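Local atomic coordinates of Ddb_g0293866 (Dictyostelium discoideum, PDB entry 5LW6), a protein that binds ADP-ribose through the macrodomain described here, one part of a longer protein that is probably a DNA damage sensor. Residues A[75-78]-A[79-83]; A[103-107]-A[108-112]; A[239-242]-A[243-247]. All blocks are in the same frame, centred on the assembly; numbering follows the deposited sequence. Where two conformers were deposited one is given.

Interaction 1 of 3, residues A[75-78]-A[79-83]; sequences EISA and NAISE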
loop_
_atom_site.group_PDB
_atom_site.type_symbol
_atom_site.label_atom_id
_atom_site.label_comp_id
_atom_site.label_asym_id
_atom_site.label_seq_id
_atom_site.Cartn_x
_atom_site.Cartn_y
_atom_site.Cartn_z
ATOM N N GLU A 75 -10.710 0.722 -11.314
ATOM C CA GLU A 75 -11.982 1.225 -10.802
ATOM C C GLU A 75 -12.003 1.126 -9.264
ATOM O O GLU A 75 -12.454 2.053 -8.548
ATOM C CB GLU A 75 -13.140 0.422 -11.443
ATOM C CG GLU A 75 -14.204 -0.132 -10.510
ATOM C CD GLU A 75 -14.972 -1.226 -11.209
ATOM O OE1 GLU A 75 -15.266 -1.057 -12.448
ATOM O OE2 GLU A 75 -15.270 -2.238 -10.527
ATOM N N ILE A 76 -11.544 0.000 -8.740
ATOM C CA ILE A 76 -11.568 -0.220 -7.295
ATOM C C ILE A 76 -10.621 0.765 -6.600
ATOM O O ILE A 76 -11.024 1.420 -5.668
ATOM C CB ILE A 76 -11.204 -1.655 -6.954
ATOM C CG1 ILE A 76 -12.340 -2.575 -7.316
ATOM C CG2 ILE A 76 -10.862 -1.839 -5.466
ATOM C CD1 ILE A 76 -11.900 -3.999 -7.449
ATOM N N SER A 77 -9.392 0.885 -7.091
ATOM C CA SER A 77 -8.400 1.752 -6.560
ATOM C C SER A 77 -8.938 3.196 -6.558
ATOM O O SER A 77 -8.896 3.916 -5.551
ATOM C CB SER A 77 -7.142 1.716 -7.525
ATOM O OG SER A 77 -6.175 2.546 -7.012
ATOM N N ALA A 78 -9.381 3.657 -7.722
ATOM C CA ALA A 78 -9.806 5.070 -7.865
ATOM C C ALA A 78 -10.977 5.364 -6.945
ATOM O O ALA A 78 -11.042 6.407 -6.296
ATOM C CB ALA A 78 -10.224 5.407 -9.284
ATOM N N ASN A 79 -11.941 4.446 -6.931
ATOM C CA ASN A 79 -13.088 4.641 -6.113
ATOM C C ASN A 79 -12.730 4.645 -4.597
ATOM O O ASN A 79 -13.263 5.451 -3.831
ATOM C CB ASN A 79 -14.204 3.626 -6.476
ATOM C CG ASN A 79 -15.052 4.082 -7.715
ATOM O OD1 ASN A 79 -15.705 3.247 -8.358
ATOM N ND2 ASN A 79 -15.042 5.380 -8.060
ATOM N N ALA A 80 -11.858 3.741 -4.142
ATOM C CA ALA A 80 -11.498 3.641 -2.764
ATOM C C ALA A 80 -10.738 4.923 -2.348
ATOM O O ALA A 80 -10.928 5.464 -1.252
ATOM C CB ALA A 80 -10.637 2.422 -2.499
ATOM N N ILE A 81 -9.883 5.404 -3.250
ATOM C CA ILE A 81 -9.063 6.555 -2.976
ATOM C C ILE A 81 -9.970 7.776 -2.815
ATOM O O ILE A 81 -9.802 8.603 -1.901
ATOM C CB ILE A 81 -7.975 6.783 -4.077
ATOM C CG1 ILE A 81 -6.825 5.735 -3.888
ATOM C CG2 ILE A 81 -7.350 8.198 -4.015
ATOM C CD1 ILE A 81 -5.954 5.519 -5.117
ATOM N N SER A 82 -10.900 7.898 -3.740
ATOM C CA SER A 82 -11.821 9.014 -3.713
ATOM C C SER A 82 -12.727 8.956 -2.486
ATOM O O SER A 82 -13.000 9.984 -1.865
ATOM C CB SER A 82 -12.565 9.185 -5.064
ATOM O OG SER A 82 -13.377 10.325 -4.960
ATOM N N GLU A 83 -13.154 7.756 -2.074
ATOM C CA GLU A 83 -13.942 7.579 -0.907
ATOM C C GLU A 83 -13.207 8.095 0.346
ATOM O O GLU A 83 -13.775 8.864 1.153
ATOM C CB GLU A 83 -14.338 6.129 -0.737
ATOM C CG GLU A 83 -15.200 5.778 0.467
ATOM C CD GLU A 83 -15.466 4.272 0.594
ATOM O OE1 GLU A 83 -14.462 3.500 0.567
ATOM O OE2 GLU A 83 -16.659 3.834 0.733
#
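S77 turns OG anti to its backbone N (chi1 -180°). I81, one helical turn on, swings CG1 to the side of its own N, opposite its carbonyl carbon (chi1 -76°). Together these rotations place the I81 methyl CD1 3.5 Å from S77 OG. The ethyl arm of I81 also runs past the S77 carbonyl, with CG1 3.2 Å from S77 O. That oxygen accepts the backbone bond from I81 N at 2.9 Å, so the apolar branch lies against a peptide group already in use.

All of this happens along helix 70-87. The helix is the crossover of a beta-alpha-beta unit that links parallel strands 55-59 and 95-101 of the macrodomain sheet. Its alpha-helical bonds continue from residue to residue: N79 N to E75 O at 2.9 Å, A80 N to I76 O at 2.9 Å, and S82 N to A78 O at 3.0 Å.

On the outer side, N79 folds its side chain back over the preceding turn. Its CB sits 3.1 Å from E75 O, and its OD1 is 4.3 Å from E75 CG, a loose contact only. The inner faces meet other helices. I76 packs on L241 and L242, and A80 on Y245. S77 OG has a weak hydrogen bond to Y245 OH, while A78 lies against F113 of helix 107-116.

Interaction 2 of 3, residues A[103-107]-A[108-112]; sequences SIYSD and NLIQS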
loop_
_atom_site.group_PDB
_atom_site.type_symbol
_atom_site.label_atom_id
_atom_site.label_comp_id
_atom_site.label_asym_id
_atom_site.label_seq_id
_atom_site.Cartn_x
_atom_site.Cartn_y
_atom_site.Cartn_z
ATOM N N SER A 103 5.425 -0.266 -16.887
ATOM C CA SER A 103 4.689 -1.105 -17.838
ATOM C C SER A 103 3.189 -0.910 -17.783
ATOM O O SER A 103 2.489 -1.118 -18.768
ATOM C CB SER A 103 5.081 -2.550 -17.692
ATOM O OG SER A 103 4.580 -3.232 -16.577
ATOM N N ILE A 104 2.663 -0.554 -16.607
ATOM C CA ILE A 104 1.217 -0.401 -16.388
ATOM C C ILE A 104 0.793 1.070 -16.592
ATOM O O ILE A 104 -0.349 1.330 -16.934
ATOM C CB ILE A 104 0.859 -0.818 -14.959
ATOM C CG1 ILE A 104 1.393 -2.217 -14.593
ATOM C CG2 ILE A 104 -0.637 -0.607 -14.609
ATOM C CD1 ILE A 104 0.604 -3.367 -15.081
ATOM N N TYR A 105 1.715 2.008 -16.341
ATOM C CA TYR A 105 1.476 3.447 -16.470
ATOM C C TYR A 105 1.206 3.828 -17.906
ATOM O O TYR A 105 1.924 3.387 -18.785
ATOM C CB TYR A 105 2.682 4.195 -15.942
ATOM C CG TYR A 105 2.439 5.693 -15.788
ATOM C CD1 TYR A 105 2.455 6.558 -16.919
ATOM C CD2 TYR A 105 2.186 6.237 -14.528
ATOM C CE1 TYR A 105 2.259 7.929 -16.775
ATOM C CE2 TYR A 105 2.034 7.608 -14.381
ATOM C CZ TYR A 105 2.047 8.436 -15.518
ATOM O OH TYR A 105 1.845 9.775 -15.340
ATOM N N SER A 106 0.121 4.510 -18.155
ATOM C CA SER A 106 -0.238 4.957 -19.529
ATOM C C SER A 106 -1.106 6.172 -19.447
ATOM O O SER A 106 -1.709 6.440 -18.419
ATOM C CB SER A 106 -0.967 3.852 -20.274
ATOM O OG SER A 106 -2.305 3.651 -19.824
ATOM N N ASP A 107 -1.232 6.920 -20.532
ATOM C CA ASP A 107 -2.198 7.996 -20.565
ATOM C C ASP A 107 -3.637 7.512 -20.300
ATOM O O ASP A 107 -4.415 8.232 -19.629
ATOM C CB ASP A 107 -2.139 8.710 -21.961
ATOM C CG ASP A 107 -0.838 9.501 -22.175
ATOM O OD1 ASP A 107 -0.115 9.749 -21.180
ATOM O OD2 ASP A 107 -0.549 9.917 -23.335
ATOM N N ASN A 108 -4.034 6.375 -20.883
ATOM C CA ASN A 108 -5.345 5.802 -20.671
ATOM C C ASN A 108 -5.615 5.499 -19.195
ATOM O O ASN A 108 -6.735 5.666 -18.708
ATOM C CB ASN A 108 -5.617 4.568 -21.565
ATOM C CG ASN A 108 -5.897 4.930 -23.044
ATOM O OD1 ASN A 108 -6.042 4.034 -23.880
ATOM N ND2 ASN A 108 -5.973 6.193 -23.364
ATOM N N LEU A 109 -4.581 5.014 -18.496
ATOM C CA LEU A 109 -4.707 4.755 -17.067
ATOM C C LEU A 109 -5.028 6.033 -16.344
ATOM O O LEU A 109 -5.958 6.113 -15.572
ATOM C CB LEU A 109 -3.440 4.114 -16.506
ATOM C CG LEU A 109 -3.534 3.822 -15.019
ATOM C CD1 LEU A 109 -4.517 2.729 -14.840
ATOM C CD2 LEU A 109 -2.165 3.442 -14.485
ATOM N N ILE A 110 -4.255 7.056 -16.609
ATOM C CA ILE A 110 -4.450 8.329 -15.928
ATOM C C ILE A 110 -5.834 8.881 -16.255
ATOM O O ILE A 110 -6.534 9.388 -15.386
ATOM C CB ILE A 110 -3.324 9.329 -16.300
ATOM C CG1 ILE A 110 -1.899 8.874 -15.875
ATOM C CG2 ILE A 110 -3.753 10.728 -15.874
ATOM C CD1 ILE A 110 -1.735 8.549 -14.413
ATOM N N GLN A 111 -6.239 8.823 -17.508
ATOM C CA GLN A 111 -7.614 9.261 -17.896
ATOM C C GLN A 111 -8.715 8.505 -17.143
ATOM O O GLN A 111 -9.722 9.062 -16.802
ATOM C CB GLN A 111 -7.844 9.077 -19.422
ATOM C CG GLN A 111 -7.135 10.104 -20.263
ATOM C CD GLN A 111 -7.352 9.871 -21.755
ATOM O OE1 GLN A 111 -7.763 8.780 -22.198
ATOM N NE2 GLN A 111 -7.100 10.920 -22.549
ATOM N N SER A 112 -8.494 7.220 -16.860
ATOM C CA SER A 112 -9.466 6.402 -16.178
ATOM C C SER A 112 -9.603 6.892 -14.761
ATOM O O SER A 112 -10.727 7.005 -14.246
ATOM C CB SER A 112 -9.038 4.930 -16.120
ATOM O OG SER A 112 -10.146 4.161 -15.702
#
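S106 is the N-cap of helix 107-116, which follows strand 95-101 of the macrodomain sheet, and its side chain accepts from L109 N. Y105 and I110 add a hydrophobic staple, pairing the residue just before the cap with one in the first turn.

The polar part comes first. The bond from L109 N to S106 OG is 3.0 Å long, with an N-H...O angle of 155°. The hydroxyl is put there by a chi1 of 73°, which sets OG between the backbone N and the carbonyl carbon. The side chain thus gives a first-turn N-H an acceptor. The regular helical bonds start directly behind it. I110 N gives to S106 O at 3.2 Å, and Q111 N to D107 O at 2.9 Å. D107 occupies the first turn. A carboxylate there probably sits favourably with the positive end of the helix dipole.

The apolar part has two pieces. L109 turns its CD2 methyl back toward the loop, 3.7 Å from I104 O and 4.3 Å from I104 CG2. Both residues also meet F60, so this side faces the body of the domain. L109 further rests on T74 of helix 70-87 and on V100.

The staple lies on another side of the cap, beside edge strand 125-130. Y105 and I110 both touch I127 there, and W121 meets I110 as well. The tyrosine ring and the isoleucine chain lie across each other at a slant, and the approach is made by the outer end of the ring. I110 CD1 is 3.9 Å from Y105 CE2, and I110 CG1 is 3.9 Å from Y105 OH.

Interaction 3 of 3, residues A[239-242]-A[243-247]; sequences PLLL and ETYHS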
loop_
_atom_site.group_PDB
_atom_site.type_symbol
_atom_site.label_atom_id
_atom_site.label_comp_id
_atom_site.label_asym_id
_atom_site.label_seq_id
_atom_site.Cartn_x
_atom_site.Cartn_y
_atom_site.Cartn_z
ATOM N N PRO A 239 -14.215 -7.974 -4.163
ATOM C CA PRO A 239 -14.443 -7.624 -2.805
ATOM C C PRO A 239 -13.205 -7.632 -1.913
ATOM O O PRO A 239 -13.043 -6.772 -1.079
ATOM C CB PRO A 239 -15.443 -8.681 -2.345
ATOM C CG PRO A 239 -16.141 -9.083 -3.555
ATOM C CD PRO A 239 -15.158 -9.036 -4.627
ATOM N N LEU A 240 -12.352 -8.631 -2.080
ATOM C CA LEU A 240 -11.129 -8.661 -1.295
ATOM C C LEU A 240 -10.111 -7.593 -1.719
ATOM O O LEU A 240 -9.412 -7.091 -0.858
ATOM C CB LEU A 240 -10.518 -10.030 -1.306
ATOM C CG LEU A 240 -11.184 -11.023 -0.323
ATOM C CD1 LEU A 240 -10.624 -12.383 -0.649
ATOM C CD2 LEU A 240 -11.009 -10.690 1.147
ATOM N N LEU A 241 -10.045 -7.226 -2.981
ATOM C CA LEU A 241 -9.106 -6.118 -3.323
ATOM C C LEU A 241 -9.614 -4.815 -2.691
ATOM O O LEU A 241 -8.853 -4.005 -2.157
ATOM C CB LEU A 241 -8.954 -5.991 -4.807
ATOM C CG LEU A 241 -7.998 -4.902 -5.279
ATOM C CD1 LEU A 241 -6.602 -5.221 -4.817
ATOM C CD2 LEU A 241 -8.084 -4.832 -6.785
ATOM N N LEU A 242 -10.914 -4.556 -2.757
ATOM C CA LEU A 242 -11.452 -3.403 -2.083
ATOM C C LEU A 242 -11.184 -3.408 -0.610
ATOM O O LEU A 242 -10.832 -2.355 -0.036
ATOM C CB LEU A 242 -12.966 -3.235 -2.364
ATOM C CG LEU A 242 -13.632 -2.066 -1.661
ATOM C CD1 LEU A 242 -13.175 -0.766 -2.221
ATOM C CD2 LEU A 242 -15.145 -2.238 -1.752
ATOM N N GLU A 243 -11.382 -4.558 0.031
ATOM C CA GLU A 243 -11.128 -4.659 1.448
ATOM C C GLU A 243 -9.651 -4.367 1.761
ATOM O O GLU A 243 -9.351 -3.811 2.803
ATOM C CB GLU A 243 -11.482 -6.060 1.934
ATOM C CG GLU A 243 -11.222 -6.334 3.402
ATOM C CD GLU A 243 -11.945 -5.518 4.456
ATOM O OE1 GLU A 243 -12.888 -4.723 4.195
ATOM O OE2 GLU A 243 -11.566 -5.744 5.662
ATOM N N THR A 244 -8.749 -4.771 0.876
ATOM C CA THR A 244 -7.303 -4.447 1.001
ATOM C C THR A 244 -7.119 -2.918 1.085
ATOM O O THR A 244 -6.426 -2.425 1.963
ATOM C CB THR A 244 -6.452 -5.089 -0.072
ATOM O OG1 THR A 244 -6.774 -6.487 -0.269
ATOM C CG2 THR A 244 -5.038 -4.975 0.274
ATOM N N TYR A 245 -7.772 -2.191 0.212
ATOM C CA TYR A 245 -7.661 -0.742 0.262
ATOM C C TYR A 245 -8.241 -0.186 1.550
ATOM O O TYR A 245 -7.668 0.653 2.216
ATOM C CB TYR A 245 -8.324 -0.062 -0.947
ATOM C CG TYR A 245 -7.445 -0.047 -2.171
ATOM C CD1 TYR A 245 -6.451 0.921 -2.322
ATOM C CD2 TYR A 245 -7.552 -0.974 -3.153
ATOM C CE1 TYR A 245 -5.634 0.922 -3.434
ATOM C CE2 TYR A 245 -6.735 -0.968 -4.276
ATOM C CZ TYR A 245 -5.747 -0.027 -4.407
ATOM O OH TYR A 245 -4.881 -0.033 -5.540
ATOM N N HIS A 246 -9.408 -0.678 1.935
ATOM C CA HIS A 246 -9.998 -0.252 3.223
ATOM C C HIS A 246 -9.072 -0.491 4.393
ATOM O O HIS A 246 -8.888 0.359 5.205
ATOM C CB HIS A 246 -11.351 -0.920 3.436
ATOM C CG HIS A 246 -12.438 -0.360 2.576
ATOM N ND1 HIS A 246 -13.496 -1.121 2.104
ATOM C CD2 HIS A 246 -12.659 0.899 2.136
ATOM C CE1 HIS A 246 -14.286 -0.353 1.363
ATOM N NE2 HIS A 246 -13.823 0.889 1.403
ATOM N N SER A 247 -8.491 -1.680 4.471
ATOM C CA SER A 247 -7.520 -2.003 5.492
ATOM C C SER A 247 -6.326 -1.074 5.480
ATOM O O SER A 247 -5.820 -0.634 6.547
ATOM C CB SER A 247 -7.032 -3.426 5.262
ATOM O OG SER A 247 -8.104 -4.256 5.565
#
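H246 lies one helical turn after L242 and bends its imidazole back over that residue. CB starts 3.8 Å from L242 O. With chi1 at -74°, CG falls beside the backbone N, and one ring face comes to look at the L242 carbonyl oxygen. ND1 lies 3.6 Å from L242 O. The same oxygen takes the backbone bond from H246 N at 3.0 Å, straight and in the carbonyl plane. Further out, CE1 meets the leucine branch point, 3.5 Å from L242 CG. The tip, NE2, is 4.0 Å from L242 CD1 and hydrogen-bonds to E83 OE1 of helix 70-87. A leucine in place of H246 would probably leave the E83 carboxylate without this partner and tie the two helices less firmly.

Helix 237-253 is the last helix of the macrodomain and packs beside helix 70-87. On another side of it, L240 O holds two donors of T244: the backbone N at 3.0 Å and OG1 at 2.8 Å, one from each face of the carbonyl plane. L241 CG touches Y245 CE2 at 4.3 Å, and Y245 OH accepts a hydrogen bond from the I61 amide. The E243 carboxylate pairs with K188. The polar side chains named here find partners in two ways: T244 turns its hydroxyl back onto its own helix, whereas H246, E243 and Y245 bond to other parts of the chain.

Interactions 1 and 3 are buried and lie side by side, with centres about 10 Å apart. They sit on neighbouring helices, 70-87 and 237-253, which meet through small, branched and aromatic side chains plus a few polar ones. Interaction 2 is a surface contact. Its centre is about 15 Å from interaction 1 and 22 Å from interaction 3, and it touches neither. Helix 70-87 still connects all three, since helix 107-116 packs on it as well. The chemistry follows the place. Interactions 1 and 3 are mid-helix turns with backbone bonds already running. Interaction 2 is a helix start, where a serine hydroxyl takes a first-turn N-H and a hydrophobic staple packs across the cap.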